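Local coordinates for protein TetR family transcriptional regulator (Mycobacterium smegmatis, PDB 5XS9) that probably binds operator DNA as a dimeric TetR-family repressor and so controls the transcription of biotin genes in Mycobacterium smegmatis, at residues A[83-89]-A[143-148]; A[62-66]-A[110-114]; A[11-15]-A[28-33]. All coordinates share one frame; numbering follows the deposited sequence.

Contact 1: A[83-89]-A[143-148]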
loop_
_atom_site.group_PDB
_atom_site.type_symbol
_atom_site.label_atom_id
_atom_site.label_comp_id
_atom_site.label_asym_id
_atom_site.label_seq_id
_atom_site.Cartn_x
_atom_site.Cartn_y
_atom_site.Cartn_z
ATOM N N ARG A 83 -0.740 12.925 1.436
ATOM C CA ARG A 83 -1.699 12.135 2.183
ATOM C C ARG A 83 -3.101 12.808 2.237
ATOM O O ARG A 83 -4.143 12.171 2.082
ATOM C CB ARG A 83 -1.176 11.933 3.586
ATOM C CG ARG A 83 -2.238 11.357 4.534
ATOM C CD ARG A 83 -1.563 10.863 5.744
ATOM N NE ARG A 83 -2.515 10.583 6.797
ATOM C CZ ARG A 83 -2.854 11.406 7.773
ATOM N NH1 ARG A 83 -2.330 12.601 7.874
ATOM N NH2 ARG A 83 -3.738 11.014 8.680
ATOM N N ASP A 84 -3.108 14.109 2.480
ATOM C CA ASP A 84 -4.380 14.853 2.557
ATOM C C ASP A 84 -5.153 14.757 1.227
ATOM O O ASP A 84 -6.378 14.473 1.210
ATOM C CB ASP A 84 -4.152 16.308 3.024
ATOM C CG ASP A 84 -3.921 16.419 4.591
ATOM O OD1 ASP A 84 -4.202 15.502 5.476
ATOM O OD2 ASP A 84 -3.440 17.503 4.942
ATOM N N ALA A 85 -4.454 14.860 0.108
ATOM C CA ALA A 85 -5.133 14.683 -1.174
ATOM C C ALA A 85 -5.687 13.284 -1.361
ATOM O O ALA A 85 -6.824 13.111 -1.831
ATOM C CB ALA A 85 -4.260 15.100 -2.324
ATOM N N LEU A 86 -4.960 12.255 -0.922
ATOM C CA LEU A 86 -5.453 10.928 -1.069
ATOM C C LEU A 86 -6.690 10.690 -0.189
ATOM O O LEU A 86 -7.645 10.008 -0.586
ATOM C CB LEU A 86 -4.388 9.867 -0.712
ATOM C CG LEU A 86 -3.066 9.948 -1.479
ATOM C CD1 LEU A 86 -1.979 9.080 -0.831
ATOM C CD2 LEU A 86 -3.287 9.628 -2.959
ATOM N N LEU A 87 -6.650 11.236 1.021
ATOM C CA LEU A 87 -7.768 11.066 1.961
ATOM C C LEU A 87 -9.057 11.808 1.578
ATOM O O LEU A 87 -10.093 11.521 2.117
ATOM C CB LEU A 87 -7.362 11.482 3.362
ATOM C CG LEU A 87 -6.366 10.515 3.988
ATOM C CD1 LEU A 87 -6.010 11.088 5.353
ATOM C CD2 LEU A 87 -6.878 9.092 4.107
ATOM N N SER A 88 -8.945 12.707 0.637
ATOM C CA SER A 88 -10.035 13.578 0.173
ATOM C C SER A 88 -10.965 12.874 -0.751
ATOM O O SER A 88 -11.981 13.436 -1.038
ATOM C CB SER A 88 -9.445 14.817 -0.585
ATOM O OG SER A 88 -8.814 15.572 0.379
ATOM N N HIS A 89 -10.580 11.715 -1.323
ATOM C CA HIS A 89 -11.443 10.946 -2.173
ATOM C C HIS A 89 -11.513 9.513 -1.742
ATOM O O HIS A 89 -10.510 8.972 -1.312
ATOM C CB HIS A 89 -10.938 11.020 -3.595
ATOM C CG HIS A 89 -10.841 12.425 -4.081
ATOM N ND1 HIS A 89 -11.929 13.112 -4.579
ATOM C CD2 HIS A 89 -9.821 13.321 -4.019
ATOM C CE1 HIS A 89 -11.575 14.355 -4.859
ATOM N NE2 HIS A 89 -10.311 14.513 -4.500
ATOM N N PHE A 143 0.857 3.463 4.193
ATOM C CA PHE A 143 0.226 4.065 5.385
ATOM C C PHE A 143 -1.195 4.457 5.069
ATOM O O PHE A 143 -2.113 4.087 5.782
ATOM C CB PHE A 143 0.998 5.269 5.875
ATOM C CG PHE A 143 0.423 5.919 7.111
ATOM C CD1 PHE A 143 0.971 5.632 8.353
ATOM C CD2 PHE A 143 -0.667 6.737 7.032
ATOM C CE1 PHE A 143 0.498 6.183 9.507
ATOM C CE2 PHE A 143 -1.194 7.317 8.212
ATOM C CZ PHE A 143 -0.579 7.063 9.437
ATOM N N THR A 144 -1.369 5.153 3.978
ATOM C CA THR A 144 -2.643 5.788 3.641
ATOM C C THR A 144 -3.657 4.802 3.040
ATOM O O THR A 144 -4.829 4.925 3.351
ATOM C CB THR A 144 -2.467 7.012 2.738
ATOM O OG1 THR A 144 -1.455 7.898 3.291
ATOM C CG2 THR A 144 -3.747 7.738 2.646
ATOM N N VAL A 145 -3.230 3.785 2.264
ATOM C CA VAL A 145 -4.110 2.718 1.907
ATOM C C VAL A 145 -4.649 2.041 3.163
ATOM O O VAL A 145 -5.831 1.726 3.234
ATOM C CB VAL A 145 -3.408 1.663 0.969
ATOM C CG1 VAL A 145 -4.301 0.452 0.773
ATOM C CG2 VAL A 145 -3.058 2.295 -0.396
ATOM N N ASP A 146 -3.794 1.763 4.134
ATOM C CA ASP A 146 -4.203 1.060 5.316
ATOM C C ASP A 146 -5.192 1.934 6.132
ATOM O O ASP A 146 -6.266 1.464 6.548
ATOM C CB ASP A 146 -2.979 0.749 6.139
ATOM C CG ASP A 146 -3.296 0.032 7.465
ATOM O OD1 ASP A 146 -3.419 -1.169 7.476
ATOM O OD2 ASP A 146 -3.390 0.683 8.510
ATOM N N GLU A 147 -4.850 3.208 6.287
ATOM C CA GLU A 147 -5.689 4.185 7.042
ATOM C C GLU A 147 -7.105 4.346 6.440
ATOM O O GLU A 147 -8.126 4.271 7.106
ATOM C CB GLU A 147 -4.952 5.515 7.116
ATOM C CG GLU A 147 -5.713 6.655 7.778
ATOM C CD GLU A 147 -4.917 7.951 7.744
ATOM O OE1 GLU A 147 -4.127 8.214 6.799
ATOM O OE2 GLU A 147 -5.099 8.709 8.672
ATOM N N GLN A 148 -7.161 4.484 5.151
ATOM C CA GLN A 148 -8.400 4.707 4.444
ATOM C C GLN A 148 -9.252 3.456 4.335
ATOM O O GLN A 148 -10.482 3.533 4.469
ATOM C CB GLN A 148 -8.036 5.359 3.117
ATOM C CG GLN A 148 -9.141 5.768 2.223
ATOM C CD GLN A 148 -8.608 6.647 1.113
ATOM O OE1 GLN A 148 -7.711 6.243 0.338
ATOM N NE2 GLN A 148 -9.162 7.841 1.007
HETATM O O HOH W 1 -10.562 9.300 3.286
#
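Arg83 lays its guanidinium edge against the carboxylate of Glu147, the two planes only 5° apart. The grip is side-on: NE of Arg83 reaches OE1 of Glu147 at 2.9 Å and NH2 reaches OE2 at 2.7 Å, each oxygen using its syn lone pair and each N-H pointing almost straight at it. Both chains are extended, and they cross at about a right angle. Leu87 CD1 lies over one face of the guanidinium, displaced toward its margin, while Leu87 CD2 packs on Thr144 CG2 at 3.7 Å; that methyl also touches Leu86 CB. With chi1 -50°, Thr144 CG2 stands anti to the backbone N and faces the leucines, while OG1, beside that N, bonds back to the carbonyl of Val140. One turn on, the extended chain of Gln148 carries NE2 to the O of Leu86 at 3.1 Å, tilted from the carbonyl plane, and a water joins NE2 to the O of Leu87. The amide's other end, OE1, accepts from the backbone N of Ala93. The axes of the two short segments cross at -35° in the all-helical C-terminal domain, which in TetR-family regulators binds ligand and forms the dimer, and Phe143 meets the ring of Tyr138 of the second subunit. A two-pronged, coplanar ion pair buried beside leucine and threonine methyls would probably keep both groups charged, while Gln148 satisfies the Leu86 carbonyl directly and that of Leu87 through the water.

Contact 2: A[62-66]-A[110-114]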
loop_
_atom_site.group_PDB
_atom_site.type_symbol
_atom_site.label_atom_id
_atom_site.label_comp_id
_atom_site.label_asym_id
_atom_site.label_seq_id
_atom_site.Cartn_x
_atom_site.Cartn_y
_atom_site.Cartn_z
ATOM N N ALA A 62 -2.099 18.354 -4.241
ATOM C CA ALA A 62 -0.954 17.813 -3.546
ATOM C C ALA A 62 0.376 18.536 -3.817
ATOM O O ALA A 62 1.284 18.479 -3.029
ATOM C CB ALA A 62 -0.793 16.331 -3.868
ATOM N N ARG A 63 0.510 19.196 -4.937
ATOM C CA ARG A 63 1.803 19.817 -5.227
ATOM C C ARG A 63 1.907 21.157 -4.485
ATOM O O ARG A 63 1.012 21.945 -4.530
ATOM C CB ARG A 63 2.064 19.912 -6.712
ATOM C CG ARG A 63 0.847 20.159 -7.594
ATOM C CD ARG A 63 0.994 19.428 -8.917
ATOM N NE ARG A 63 0.097 20.041 -9.870
ATOM C CZ ARG A 63 0.224 20.016 -11.192
ATOM N NH1 ARG A 63 1.239 19.379 -11.788
ATOM N NH2 ARG A 63 -0.692 20.647 -11.926
ATOM N N THR A 64 2.973 21.386 -3.752
ATOM C CA THR A 64 3.170 22.690 -3.117
ATOM C C THR A 64 4.599 23.067 -3.318
ATOM O O THR A 64 5.468 22.171 -3.449
ATOM C CB THR A 64 2.708 22.667 -1.646
ATOM O OG1 THR A 64 2.784 24.002 -1.101
ATOM C CG2 THR A 64 3.505 21.608 -0.839
ATOM N N ASP A 65 4.862 24.374 -3.392
ATOM C CA ASP A 65 6.225 24.830 -3.568
ATOM C C ASP A 65 6.916 24.847 -2.194
ATOM O O ASP A 65 6.492 25.520 -1.260
ATOM C CB ASP A 65 6.217 26.226 -4.208
ATOM C CG ASP A 65 7.645 26.774 -4.473
ATOM O OD1 ASP A 65 8.696 26.047 -4.357
ATOM O OD2 ASP A 65 7.695 27.964 -4.819
ATOM N N THR A 66 7.941 24.051 -2.058
ATOM C CA THR A 66 8.625 23.894 -0.788
ATOM C C THR A 66 10.031 24.507 -0.845
ATOM O O THR A 66 10.707 24.446 0.159
ATOM C CB THR A 66 8.755 22.400 -0.398
ATOM O OG1 THR A 66 9.527 21.714 -1.393
ATOM C CG2 THR A 66 7.373 21.758 -0.203
ATOM N N GLU A 110 6.049 13.738 -10.679
ATOM C CA GLU A 110 6.543 15.023 -10.237
ATOM C C GLU A 110 6.865 15.034 -8.711
ATOM O O GLU A 110 7.820 15.653 -8.299
ATOM C CB GLU A 110 5.562 16.170 -10.490
ATOM C CG GLU A 110 5.310 16.457 -11.952
ATOM C CD GLU A 110 4.165 17.463 -12.164
ATOM O OE1 GLU A 110 3.696 18.109 -11.182
ATOM O OE2 GLU A 110 3.752 17.593 -13.341
ATOM N N ILE A 111 6.023 14.425 -7.892
ATOM C CA ILE A 111 6.274 14.456 -6.454
ATOM C C ILE A 111 7.537 13.689 -6.093
ATOM O O ILE A 111 8.310 14.129 -5.261
ATOM C CB ILE A 111 5.011 13.981 -5.660
ATOM C CG1 ILE A 111 3.926 15.102 -5.740
ATOM C CG2 ILE A 111 5.399 13.703 -4.199
ATOM C CD1 ILE A 111 2.525 14.546 -5.563
ATOM N N VAL A 112 7.738 12.550 -6.732
ATOM C CA VAL A 112 8.922 11.777 -6.544
ATOM C C VAL A 112 10.200 12.548 -6.919
ATOM O O VAL A 112 11.157 12.584 -6.159
ATOM C CB VAL A 112 8.840 10.503 -7.426
ATOM C CG1 VAL A 112 10.195 9.840 -7.661
ATOM C CG2 VAL A 112 7.871 9.529 -6.827
ATOM N N GLU A 113 10.166 13.272 -8.039
ATOM C CA GLU A 113 11.296 14.110 -8.422
ATOM C C GLU A 113 11.477 15.194 -7.383
ATOM O O GLU A 113 12.597 15.533 -6.965
ATOM C CB GLU A 113 11.072 14.678 -9.864
ATOM C CG GLU A 113 11.917 15.895 -10.221
ATOM C CD GLU A 113 13.339 15.595 -10.746
ATOM O OE1 GLU A 113 14.270 16.348 -10.369
ATOM O OE2 GLU A 113 13.543 14.654 -11.559
ATOM N N GLN A 114 10.396 15.790 -6.930
ATOM C CA GLN A 114 10.576 16.787 -5.913
ATOM C C GLN A 114 11.188 16.237 -4.613
ATOM O O GLN A 114 12.054 16.845 -4.031
ATOM C CB GLN A 114 9.234 17.467 -5.652
ATOM C CG GLN A 114 9.304 18.669 -4.798
ATOM C CD GLN A 114 8.042 19.536 -4.913
ATOM O OE1 GLN A 114 7.548 19.816 -6.004
ATOM N NE2 GLN A 114 7.568 20.010 -3.790
HETATM O O HOH W 2 9.098 19.261 -1.491
#
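Arg63 and Glu110 meet through one edge: NH1 of Arg63 donates to OE1 of Glu110 at 2.8 Å, on the oxygen's syn lone pair and in the guanidinium plane, though the N-H is bent to 147°. The carboxylate and guanidinium planes are 15° apart, nearly coplanar. Further along the loop, the carbonyl O of Thr64 accepts from Gln114 NE2 at 3.0 Å, the donor nearly along the C=O axis and the oxygen close to the amide plane of Gln114. The same nitrogen gives a hydrogen bond to a water 2.9 Å away, and this water is also bonded to OG1 of Thr66. To one side of these polar contacts, Ala62 CB meets Ile111 CD1 at 4.1 Å. In the TetR fold a fourth helix, here probably helix 47-58, leads from the DNA-binding part to the C-terminal domain; segment 62-66 belongs to the loop that follows it, before helix 71-87, and packs along helix 106-122. What sets these groups in place lies behind them. Gln114 reaches out because CG stands opposite its backbone N (chi1 -170°) and the chain stays extended. Ile111 is backed by Ile137 of helix 129-155, whereas Thr66 packs on Gln74, Glu77 and Ser78 of helix 71-87, the last of which also touches Gln114.

Contact 3: A[11-15]-A[28-33]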
loop_
_atom_site.group_PDB
_atom_site.type_symbol
_atom_site.label_atom_id
_atom_site.label_comp_id
_atom_site.label_asym_id
_atom_site.label_seq_id
_atom_site.Cartn_x
_atom_site.Cartn_y
_atom_site.Cartn_z
ATOM N N ALA A 11 -16.628 13.971 -13.723
ATOM C CA ALA A 11 -17.693 12.979 -13.560
ATOM C C ALA A 11 -17.090 11.679 -13.006
ATOM O O ALA A 11 -17.671 11.017 -12.127
ATOM C CB ALA A 11 -18.387 12.709 -14.889
ATOM N N ALA A 12 -15.946 11.310 -13.552
ATOM C CA ALA A 12 -15.279 10.039 -13.130
ATOM C C ALA A 12 -14.909 10.093 -11.640
ATOM O O ALA A 12 -15.073 9.106 -10.913
ATOM C CB ALA A 12 -14.046 9.820 -13.969
ATOM N N THR A 13 -14.513 11.296 -11.180
ATOM C CA THR A 13 -14.120 11.540 -9.793
ATOM C C THR A 13 -15.312 11.470 -8.854
ATOM O O THR A 13 -15.245 10.917 -7.742
ATOM C CB THR A 13 -13.323 12.890 -9.677
ATOM O OG1 THR A 13 -12.154 12.732 -10.470
ATOM C CG2 THR A 13 -12.943 13.222 -8.280
ATOM N N LYS A 14 -16.433 11.961 -9.322
ATOM C CA LYS A 14 -17.677 11.844 -8.556
ATOM C C LYS A 14 -18.169 10.381 -8.403
ATOM O O LYS A 14 -18.635 9.981 -7.355
ATOM C CB LYS A 14 -18.746 12.709 -9.254
ATOM C CG LYS A 14 -20.041 12.871 -8.481
ATOM C CD LYS A 14 -20.926 13.901 -9.176
ATOM C CE LYS A 14 -22.401 13.638 -8.937
ATOM N NZ LYS A 14 -22.676 13.403 -7.496
ATOM N N ILE A 15 -18.019 9.569 -9.434
ATOM C CA ILE A 15 -18.355 8.153 -9.311
ATOM C C ILE A 15 -17.452 7.504 -8.232
ATOM O O ILE A 15 -17.903 6.726 -7.377
ATOM C CB ILE A 15 -18.195 7.434 -10.667
ATOM C CG1 ILE A 15 -19.280 7.928 -11.633
ATOM C CG2 ILE A 15 -18.313 5.922 -10.528
ATOM C CD1 ILE A 15 -18.989 7.679 -13.092
ATOM N N ARG A 28 -19.743 2.634 -16.764
ATOM C CA ARG A 28 -20.481 3.447 -15.769
ATOM C C ARG A 28 -20.332 4.948 -16.021
ATOM O O ARG A 28 -21.275 5.719 -15.882
ATOM C CB ARG A 28 -20.006 3.112 -14.336
ATOM C CG ARG A 28 -20.660 3.964 -13.255
ATOM C CD ARG A 28 -22.056 3.486 -13.022
ATOM N NE ARG A 28 -22.759 4.345 -12.078
ATOM C CZ ARG A 28 -22.972 4.072 -10.789
ATOM N NH1 ARG A 28 -22.529 2.947 -10.201
ATOM N NH2 ARG A 28 -23.656 4.950 -10.068
ATOM N N LEU A 29 -19.126 5.354 -16.397
ATOM C CA LEU A 29 -18.849 6.751 -16.656
ATOM C C LEU A 29 -19.741 7.219 -17.818
ATOM O O LEU A 29 -20.305 8.306 -17.748
ATOM C CB LEU A 29 -17.376 6.935 -17.047
ATOM C CG LEU A 29 -16.886 8.364 -17.241
ATOM C CD1 LEU A 29 -17.219 9.322 -16.065
ATOM C CD2 LEU A 29 -15.409 8.257 -17.539
ATOM N N ALA A 30 -19.811 6.419 -18.891
ATOM C CA ALA A 30 -20.667 6.778 -20.050
ATOM C C ALA A 30 -22.142 6.901 -19.648
ATOM O O ALA A 30 -22.824 7.829 -20.069
ATOM C CB ALA A 30 -20.522 5.802 -21.182
ATOM N N ARG A 31 -22.614 5.991 -18.813
ATOM C CA ARG A 31 -23.977 6.099 -18.311
ATOM C C ARG A 31 -24.203 7.403 -17.507
ATOM O O ARG A 31 -25.139 8.109 -17.803
ATOM C CB ARG A 31 -24.345 4.866 -17.517
ATOM C CG ARG A 31 -25.746 4.900 -16.954
ATOM C CD ARG A 31 -26.245 3.503 -16.640
ATOM N NE ARG A 31 -25.592 2.771 -15.531
ATOM C CZ ARG A 31 -25.659 3.092 -14.233
ATOM N NH1 ARG A 31 -26.276 4.211 -13.817
ATOM N NH2 ARG A 31 -25.073 2.293 -13.327
ATOM N N GLU A 32 -23.295 7.758 -16.586
ATOM C CA GLU A 32 -23.423 8.965 -15.808
ATOM C C GLU A 32 -23.346 10.222 -16.634
ATOM O O GLU A 32 -23.954 11.221 -16.285
ATOM C CB GLU A 32 -22.365 9.041 -14.715
ATOM C CG GLU A 32 -22.467 7.927 -13.679
ATOM C CD GLU A 32 -23.785 7.894 -12.915
ATOM O OE1 GLU A 32 -24.438 8.926 -12.735
ATOM O OE2 GLU A 32 -24.157 6.808 -12.476
ATOM N N LEU A 33 -22.568 10.224 -17.704
ATOM C CA LEU A 33 -22.543 11.364 -18.577
ATOM C C LEU A 33 -23.706 11.311 -19.598
ATOM O O LEU A 33 -23.871 12.241 -20.366
ATOM C CB LEU A 33 -21.218 11.489 -19.316
ATOM C CG LEU A 33 -20.000 11.779 -18.439
ATOM C CD1 LEU A 33 -18.788 11.406 -19.226
ATOM C CD2 LEU A 33 -19.991 13.246 -18.046
#
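Ile15 drives its CD1 methyl into the surface of helix 26-33, between the CA of Leu29 and the CG of Glu32, the latter 3.5 Å away. This is the DNA-binding domain of the TetR family, where helix 5-19 packs against the first helix of the helix-turn-helix; the axes of the two short segments make an angle of 110°. Because Ile15 CG1 lies beside its backbone N (chi1 -69°), the branch leans over helix 26-33, and CG2 is left to touch Arg28 CG. Leu29 reaches across in return. Its CD1 lies 3.8 Å from Ile15 CD1 and settles over the backbone of helix 5-19, 3.4 Å from the N of Ala12, a closeness that the small alanine side chains allow. Ala11 CB fits between Leu29 CD1 and Leu33 CD2, the second at 3.6 Å. Leu50 of helix 47-58 touches both Ala12 and Leu29, so helix 47-58 joins the same apolar cluster. Nearer the surface the aliphatic part of Glu32 faces Ile15 while its carboxylate turns back to its own helix: OE2 receives both NE and NH2 of Arg28, in the guanidinium plane, with NE at 2.9 Å on the anti lone pair.

Overall arrangement
From the N terminus, contact 3 comes first: it closes a short loop of the chain, folding helix 26-33 back on helix 5-19 within the DNA-binding domain, and is complete before the others begin. Contact 2 opens next, in the connection after helix 47-58, but contact 1 opens on helix 71-87 before helix 106-122 closes contact 2, and closes last on helix 129-155. The two larger loops therefore cross. They touch where Ala85 packs on Ala62, their centres about 17 Å apart. Contacts 1 and 3 are joined by His89 against Thr13, bringing the residues that follow helix 71-87 to helix 5-19 of the DNA-binding domain. Contacts 2 and 3 do not touch, their nearest atoms lying about 13 Å apart.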